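Long-range contact in spermidine N(1)-acetyltransferase (Thermoplasma acidophilum, PDB 3NE7), which transfers an acetyl group from acetyl-CoA to polyamines such as spermidine, which protects the cell against polyamine toxicity: residues V19-W24 against Y36-I41. Numbering follows the deposited sequence.
Sequences VARESW and YIESWI. With SO4 (sulfate ion), chain F.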
loop_
_atom_site.group_PDB
_atom_site.type_symbol
_atom_site.label_atom_id
_atom_site.label_comp_id
_atom_site.label_asym_id
_atom_site.label_seq_id
_atom_site.Cartn_x
_atom_site.Cartn_y
_atom_site.Cartn_z
ATOM N N VAL A 19 -9.084 8.147 -0.840
ATOM C CA VAL A 19 -7.662 8.216 -1.179
ATOM C C VAL A 19 -7.290 7.119 -2.192
ATOM O O VAL A 19 -6.576 7.383 -3.171
ATOM C CB VAL A 19 -6.776 8.091 0.092
ATOM C CG1 VAL A 19 -5.295 7.904 -0.258
ATOM C CG2 VAL A 19 -7.000 9.310 1.024
ATOM N N ALA A 20 -7.782 5.902 -1.962
ATOM C CA ALA A 20 -7.516 4.794 -2.867
ATOM C C ALA A 20 -8.015 5.151 -4.238
ATOM O O ALA A 20 -7.313 4.998 -5.211
ATOM C CB ALA A 20 -8.185 3.504 -2.400
ATOM N N ARG A 21 -9.242 5.634 -4.307
ATOM C CA ARG A 21 -9.824 6.006 -5.583
ATOM C C ARG A 21 -8.980 7.111 -6.269
ATOM O O ARG A 21 -8.628 6.984 -7.454
ATOM C CB ARG A 21 -11.273 6.437 -5.397
ATOM C CG ARG A 21 -11.815 7.262 -6.557
ATOM C CD ARG A 21 -13.323 7.579 -6.436
ATOM N NE ARG A 21 -14.135 6.481 -6.956
ATOM C CZ ARG A 21 -14.787 5.581 -6.213
ATOM N NH1 ARG A 21 -15.485 4.604 -6.823
ATOM N NH2 ARG A 21 -14.760 5.646 -4.870
ATOM N N GLU A 22 -8.613 8.167 -5.539
ATOM C CA GLU A 22 -7.900 9.282 -6.180
ATOM C C GLU A 22 -6.493 8.845 -6.648
ATOM O O GLU A 22 -6.082 9.173 -7.741
ATOM C CB GLU A 22 -7.879 10.525 -5.270
ATOM C CG GLU A 22 -6.964 11.627 -5.751
ATOM C CD GLU A 22 -7.040 12.924 -4.928
ATOM O OE1 GLU A 22 -7.665 12.934 -3.836
ATOM O OE2 GLU A 22 -6.465 13.938 -5.397
ATOM N N SER A 23 -5.796 8.040 -5.856
ATOM C CA SER A 23 -4.466 7.560 -6.218
ATOM C C SER A 23 -4.543 6.620 -7.414
ATOM O O SER A 23 -3.786 6.736 -8.371
ATOM C CB SER A 23 -3.815 6.897 -5.018
ATOM O OG SER A 23 -2.424 6.720 -5.184
ATOM N N TRP A 24 -5.483 5.703 -7.396
ATOM C CA TRP A 24 -5.665 4.785 -8.531
ATOM C C TRP A 24 -5.896 5.516 -9.859
ATOM O O TRP A 24 -5.302 5.170 -10.883
ATOM C CB TRP A 24 -6.853 3.850 -8.262
ATOM C CG TRP A 24 -6.449 2.503 -7.765
ATOM C CD1 TRP A 24 -6.016 2.193 -6.522
ATOM C CD2 TRP A 24 -6.438 1.280 -8.521
ATOM N NE1 TRP A 24 -5.736 0.836 -6.441
ATOM C CE2 TRP A 24 -5.985 0.260 -7.659
ATOM C CE3 TRP A 24 -6.784 0.953 -9.837
ATOM C CZ2 TRP A 24 -5.853 -1.074 -8.070
ATOM C CZ3 TRP A 24 -6.668 -0.369 -10.259
ATOM C CH2 TRP A 24 -6.211 -1.377 -9.367
ATOM N N TYR A 36 -12.930 0.646 -15.618
ATOM C CA TYR A 36 -12.243 -0.498 -15.012
ATOM C C TYR A 36 -11.834 -0.154 -13.557
ATOM O O TYR A 36 -12.163 -0.885 -12.606
ATOM C CB TYR A 36 -11.009 -0.889 -15.832
ATOM C CG TYR A 36 -10.147 -1.989 -15.227
ATOM C CD1 TYR A 36 -10.126 -3.253 -15.785
ATOM C CD2 TYR A 36 -9.345 -1.763 -14.111
ATOM C CE1 TYR A 36 -9.346 -4.288 -15.257
ATOM C CE2 TYR A 36 -8.548 -2.788 -13.560
ATOM C CZ TYR A 36 -8.562 -4.047 -14.142
ATOM O OH TYR A 36 -7.782 -5.045 -13.614
ATOM N N ILE A 37 -11.128 0.966 -13.405
ATOM C CA ILE A 37 -10.685 1.460 -12.093
ATOM C C ILE A 37 -11.860 1.610 -11.104
ATOM O O ILE A 37 -11.793 1.169 -9.955
ATOM C CB ILE A 37 -9.987 2.842 -12.224
ATOM C CG1 ILE A 37 -8.637 2.712 -12.936
ATOM C CG2 ILE A 37 -9.821 3.493 -10.856
ATOM C CD1 ILE A 37 -8.017 4.080 -13.401
ATOM N N GLU A 38 -12.930 2.250 -11.564
ATOM C CA GLU A 38 -14.097 2.497 -10.729
ATOM C C GLU A 38 -14.728 1.159 -10.298
ATOM O O GLU A 38 -15.187 1.006 -9.155
ATOM C CB GLU A 38 -15.093 3.394 -11.494
ATOM C CG GLU A 38 -16.319 3.868 -10.673
ATOM C CD GLU A 38 -16.895 5.227 -11.160
ATOM O OE1 GLU A 38 -18.148 5.351 -11.296
ATOM O OE2 GLU A 38 -16.083 6.165 -11.392
ATOM N N SER A 39 -14.723 0.196 -11.218
ATOM C CA SER A 39 -15.182 -1.166 -10.933
ATOM C C SER A 39 -14.283 -1.884 -9.964
ATOM O O SER A 39 -14.754 -2.585 -9.084
ATOM C CB SER A 39 -15.246 -2.017 -12.207
ATOM O OG SER A 39 -16.583 -2.228 -12.585
ATOM N N TRP A 40 -12.983 -1.753 -10.171
ATOM C CA TRP A 40 -12.031 -2.388 -9.280
ATOM C C TRP A 40 -12.176 -1.812 -7.851
ATOM O O TRP A 40 -12.291 -2.577 -6.873
ATOM C CB TRP A 40 -10.604 -2.253 -9.809
ATOM C CG TRP A 40 -9.650 -3.136 -9.086
ATOM C CD1 TRP A 40 -8.904 -2.816 -7.993
ATOM C CD2 TRP A 40 -9.337 -4.496 -9.402
ATOM N NE1 TRP A 40 -8.133 -3.891 -7.606
ATOM C CE2 TRP A 40 -8.386 -4.940 -8.449
ATOM C CE3 TRP A 40 -9.758 -5.383 -10.406
ATOM C CZ2 TRP A 40 -7.858 -6.234 -8.460
ATOM C CZ3 TRP A 40 -9.234 -6.684 -10.418
ATOM C CH2 TRP A 40 -8.295 -7.094 -9.450
ATOM N N ILE A 41 -12.213 -0.477 -7.750
ATOM C CA ILE A 41 -12.379 0.206 -6.452
ATOM C C ILE A 41 -13.683 -0.270 -5.785
ATOM O O ILE A 41 -13.688 -0.584 -4.609
ATOM C CB ILE A 41 -12.359 1.754 -6.564
ATOM C CG1 ILE A 41 -10.966 2.268 -6.994
ATOM C CG2 ILE A 41 -12.802 2.408 -5.233
ATOM C CD1 ILE A 41 -9.893 2.242 -5.858
HETATM S S SO4 F . -5.506 -4.567 -5.331
HETATM O O1 SO4 F . -6.924 -4.876 -5.278
HETATM O O2 SO4 F . -5.042 -5.112 -6.583
HETATM O O3 SO4 F . -5.248 -3.108 -5.208
HETATM O O4 SO4 F . -4.815 -5.170 -4.200
#
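Trp24 reaches across to Ile37, Trp40 and Ile41 and makes the largest single contribution to the contact between the first two helices of this GNAT fold, 13-27 and 34-44. The two short segments run nearly antiparallel, 154° between their directions, with axes 10.3 Å apart at closest approach.

Aromatic contacts come first. The six-membered ring of Trp24 and the five-membered ring of Trp40 form an offset pair with little overlap, planes at 23° and centroids 4.6 Å apart. CH2 of Trp24 sits over one face of the Trp40 indole, near CD1. A CH-pi contact follows: CD1 of Ile41 lies over the five-membered ring of Trp24, 4.2 Å from its centroid.

Apolar packing extends this layer. The Ile41 methyl CD1 also rests against the backbone of Arg21 and on CB of Ala20, while Ile37 places CG2 against CB of Trp24 at 4.0 Å and CG1 at the edge of its ring. Arg21 sends CG anti to its amide nitrogen, and a bend at chi3 (-84°) brings one face of the guanidinium over CG2 of Ile41, which lies 3.5 Å from the plane and toward its rim. Glu38 meets the guanidinium edge through CG, its carboxylate making no salt bridge with it.

Polar groups gather at the indole edges. NE1 of Trp24 is hydrogen-bonded to the hydroxyl of Tyr45, and the ring also meets Tyr93 of the acetyl-CoA site. A leucine in place of Trp24 would probably leave the Tyr45 hydroxyl without this donor and open a gap beside Trp40 and Ile41. A sulfate, probably from the crystallisation liquor, is shared by Tyr45 and Trp40; NE1 of Trp40 donates to its O1 at 2.8 Å.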